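Local structure of conserved hypothetical protein (Nitrosomonas europaea, 1XFS) at residues Pro41-Ile46 / Gln64-Asn69. The protein is of unknown function but belongs to the AHA1 family of Hsp90 ATPase activator homologues, whose Bet v 1-like domain may bind a ligand or a protein partner. Numbering follows the deposited sequence.
Sequences PKPWSI and QDPEGN
Ser-45 and Gln-64 form an antiparallel hydrogen-bonded pair where the outermost strand 45-51 begins and strand 58-64 ends. Two backbone bonds close it. Ser-45 N donates a hydrogen bond to Gln-64 O at 3.1 Å, in the carbonyl plane. Gln-64 N donates one back to Ser-45 O at 2.9 Å, nearly straight at 167° but from above the carbonyl plane.

The tight part lies just beyond this pair. Trp-44 has CG anti to its carbonyl carbon (chi1 -74°), which puts the indole across the start of the 65-68 turn. One face of the indole takes two CH-pi contacts. Asp-65 CB stands 3.5 Å from the centroid of the Trp-44 six-membered ring, almost on the ring normal. Pro-66 CD sits over the five-membered ring, 3.4 Å from Trp-44 NE1. The Asp-65 carboxylate stands nearly upright to the indole plane, and its oxygens turn back into their own loop. Asp-65 OD1 accepts a hydrogen bond from Asn-69 N at 2.8 Å and a weak one from Glu-67 N. Asp-65 OD2 uses its syn lone pair for Asn-69 ND2. The carboxylate thus ties the turn together while its CB packs on the tryptophan.

The margins are looser. Pro-43, which follows a cis peptide bond, meets the exposed Pro-66 at a single point, CG to CB at 3.9 Å. On the sheet face shared by Ser-45 and Gln-64, Ser-45 OG only brushes Gln-64 CB. The extended Gln-64 chain runs on to a hydrogen bond between OE1 and Lys-70 NZ.

Asp-65 to Gly-68 is a type I beta turn, with Gly-68 at positive phi. It belongs to the beta hairpin joining strands 58-64 and 70-81, beside the edge strand of the antiparallel sheet in this Bet v 1-like, AHA1-family domain.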
ATOM      1  N   PRO A  41     -23.145  -1.326   8.441  1.00 19.93           N
ATOM      2  CA  PRO A  41     -24.559  -0.954   8.515  1.00 21.28           C
ATOM      3  C   PRO A  41     -25.408  -2.066   9.112  1.00 22.81           C
ATOM      4  O   PRO A  41     -25.354  -3.205   8.654  1.00 22.06           O
ATOM      5  CB  PRO A  41     -24.909  -0.670   7.059  1.00 21.54           C
ATOM      6  CG  PRO A  41     -24.050  -1.655   6.324  1.00 22.79           C
ATOM      7  CD  PRO A  41     -22.728  -1.536   7.044  1.00 20.04           C
ATOM      8  N   LYS A  42     -26.177  -1.731  10.144  1.00 23.55           N
ATOM      9  CA  LYS A  42     -27.054  -2.698  10.795  1.00 27.44           C
ATOM     10  C   LYS A  42     -27.998  -3.254   9.734  1.00 27.48           C
ATOM     11  O   LYS A  42     -28.242  -2.604   8.717  1.00 28.24           O
ATOM     12  CB  LYS A  42     -27.850  -2.024  11.910  1.00 28.01           C
ATOM     13  CG  LYS A  42     -26.988  -1.354  12.966  1.00 32.71           C
ATOM     14  CD  LYS A  42     -27.828  -0.739  14.073  1.00 34.88           C
ATOM     15  CE  LYS A  42     -26.940  -0.127  15.146  1.00 37.51           C
ATOM     16  NZ  LYS A  42     -27.723   0.460  16.267  1.00 38.00           N
ATOM     17  N   PRO A  43     -28.572  -4.446   9.969  1.00 28.75           N
ATOM     18  CA  PRO A  43     -28.383  -5.314  11.136  1.00 28.35           C
ATOM     19  C   PRO A  43     -27.007  -5.963  11.260  1.00 28.27           C
ATOM     20  O   PRO A  43     -26.745  -6.687  12.224  1.00 27.94           O
ATOM     21  CB  PRO A  43     -29.501  -6.342  10.975  1.00 28.42           C
ATOM     22  CG  PRO A  43     -29.583  -6.491   9.494  1.00 29.74           C
ATOM     23  CD  PRO A  43     -29.522  -5.056   9.021  1.00 30.30           C
ATOM     24  N   TRP A  44     -26.133  -5.716  10.288  1.00 27.01           N
ATOM     25  CA  TRP A  44     -24.784  -6.276  10.336  1.00 25.73           C
ATOM     26  C   TRP A  44     -24.092  -5.776  11.592  1.00 24.49           C
ATOM     27  O   TRP A  44     -24.479  -4.753  12.154  1.00 24.72           O
ATOM     28  CB  TRP A  44     -23.968  -5.841   9.117  1.00 27.11           C
ATOM     29  CG  TRP A  44     -24.338  -6.524   7.851  1.00 28.10           C
ATOM     30  CD1 TRP A  44     -25.547  -6.490   7.222  1.00 28.95           C
ATOM     31  CD2 TRP A  44     -23.480  -7.329   7.035  1.00 28.41           C
ATOM     32  NE1 TRP A  44     -25.494  -7.222   6.060  1.00 28.67           N
ATOM     33  CE2 TRP A  44     -24.237  -7.748   5.921  1.00 28.75           C
ATOM     34  CE3 TRP A  44     -22.142  -7.736   7.139  1.00 28.46           C
ATOM     35  CZ2 TRP A  44     -23.702  -8.556   4.912  1.00 28.99           C
ATOM     36  CZ3 TRP A  44     -21.609  -8.540   6.136  1.00 28.93           C
ATOM     37  CH2 TRP A  44     -22.389  -8.940   5.035  1.00 29.26           C
ATOM     38  N   SER A  45     -23.063  -6.495  12.026  1.00 21.55           N
ATOM     39  CA  SER A  45     -22.332  -6.105  13.218  1.00 21.08           C
ATOM     40  C   SER A  45     -20.869  -6.512  13.123  1.00 20.98           C
ATOM     41  O   SER A  45     -20.465  -7.196  12.180  1.00 19.99           O
ATOM     42  CB  SER A  45     -22.963  -6.750  14.454  1.00 21.18           C
ATOM     43  OG  SER A  45     -22.955  -8.166  14.343  1.00 22.99           O
ATOM     44  N   ILE A  46     -20.077  -6.079  14.099  1.00 21.45           N
ATOM     45  CA  ILE A  46     -18.655  -6.409  14.139  1.00 21.78           C
ATOM     46  C   ILE A  46     -18.365  -7.304  15.335  1.00 21.61           C
ATOM     47  O   ILE A  46     -18.620  -6.929  16.479  1.00 23.27           O
ATOM     48  CB  ILE A  46     -17.791  -5.144  14.241  1.00 21.97           C
ATOM     49  CG1 ILE A  46     -18.007  -4.273  13.000  1.00 22.84           C
ATOM     50  CG2 ILE A  46     -16.321  -5.528  14.382  1.00 22.12           C
ATOM     51  CD1 ILE A  46     -17.186  -3.010  12.983  1.00 26.56           C
ATOM     52  N   GLN A  64     -20.168  -9.738  10.734  1.00 18.45           N
ATOM     53  CA  GLN A  64     -21.183 -10.777  10.840  1.00 17.69           C
ATOM     54  C   GLN A  64     -22.452 -10.277  10.160  1.00 17.07           C
ATOM     55  O   GLN A  64     -22.944  -9.185  10.467  1.00 17.83           O
ATOM     56  CB  GLN A  64     -21.470 -11.101  12.306  1.00 20.34           C
ATOM     57  CG  GLN A  64     -22.425 -12.269  12.507  1.00 20.86           C
ATOM     58  CD  GLN A  64     -22.675 -12.587  13.974  1.00 23.68           C
ATOM     59  OE1 GLN A  64     -21.762 -12.972  14.706  1.00 25.68           O
ATOM     60  NE2 GLN A  64     -23.919 -12.412  14.412  1.00 24.32           N
ATOM     61  N   ASP A  65     -22.968 -11.064   9.222  1.00 17.15           N
ATOM     62  CA  ASP A  65     -24.181 -10.675   8.510  1.00 18.11           C
ATOM     63  C   ASP A  65     -25.410 -11.114   9.303  1.00 19.22           C
ATOM     64  O   ASP A  65     -25.285 -11.808  10.312  1.00 17.21           O
ATOM     65  CB  ASP A  65     -24.210 -11.272   7.092  1.00 20.08           C
ATOM     66  CG  ASP A  65     -24.168 -12.792   7.074  1.00 19.68           C
ATOM     67  OD1 ASP A  65     -24.594 -13.419   8.053  1.00 18.00           O
ATOM     68  OD2 ASP A  65     -23.722 -13.355   6.052  1.00 23.73           O
ATOM     69  N   PRO A  66     -26.615 -10.700   8.876  1.00 20.00           N
ATOM     70  CA  PRO A  66     -27.818 -11.098   9.613  1.00 21.12           C
ATOM     71  C   PRO A  66     -28.041 -12.603   9.639  1.00 20.34           C
ATOM     72  O   PRO A  66     -28.768 -13.116  10.490  1.00 20.05           O
ATOM     73  CB  PRO A  66     -28.933 -10.337   8.893  1.00 22.90           C
ATOM     74  CG  PRO A  66     -28.413 -10.216   7.497  1.00 24.70           C
ATOM     75  CD  PRO A  66     -26.963  -9.866   7.715  1.00 23.57           C
ATOM     76  N   GLU A  67     -27.408 -13.310   8.711  1.00 19.23           N
ATOM     77  CA  GLU A  67     -27.543 -14.762   8.638  1.00 21.21           C
ATOM     78  C   GLU A  67     -26.657 -15.458   9.671  1.00 21.18           C
ATOM     79  O   GLU A  67     -26.786 -16.662   9.902  1.00 21.41           O
ATOM     80  CB  GLU A  67     -27.196 -15.245   7.230  1.00 24.38           C
ATOM     81  CG  GLU A  67     -28.254 -14.880   6.192  1.00 29.30           C
ATOM     82  CD  GLU A  67     -27.737 -14.970   4.772  1.00 32.28           C
ATOM     83  OE1 GLU A  67     -26.890 -14.131   4.394  1.00 36.77           O
ATOM     84  OE2 GLU A  67     -28.174 -15.874   4.030  1.00 35.42           O
ATOM     85  N   GLY A  68     -25.762 -14.696  10.291  1.00 19.16           N
ATOM     86  CA  GLY A  68     -24.887 -15.263  11.302  1.00 22.31           C
ATOM     87  C   GLY A  68     -23.511 -15.642  10.795  1.00 22.30           C
ATOM     88  O   GLY A  68     -22.677 -16.126  11.562  1.00 23.72           O
ATOM     89  N   ASN A  69     -23.268 -15.430   9.507  1.00 21.59           N
ATOM     90  CA  ASN A  69     -21.976 -15.759   8.917  1.00 21.20           C
ATOM     91  C   ASN A  69     -20.937 -14.710   9.290  1.00 19.66           C
ATOM     92  O   ASN A  69     -21.224 -13.513   9.292  1.00 17.21           O
ATOM     93  CB  ASN A  69     -22.088 -15.836   7.393  1.00 22.96           C
ATOM     94  CG  ASN A  69     -23.109 -16.856   6.936  1.00 25.77           C
ATOM     95  OD1 ASN A  69     -23.043 -18.023   7.314  1.00 26.75           O
ATOM     96  ND2 ASN A  69     -24.061 -16.417   6.120  1.00 27.08           N
TER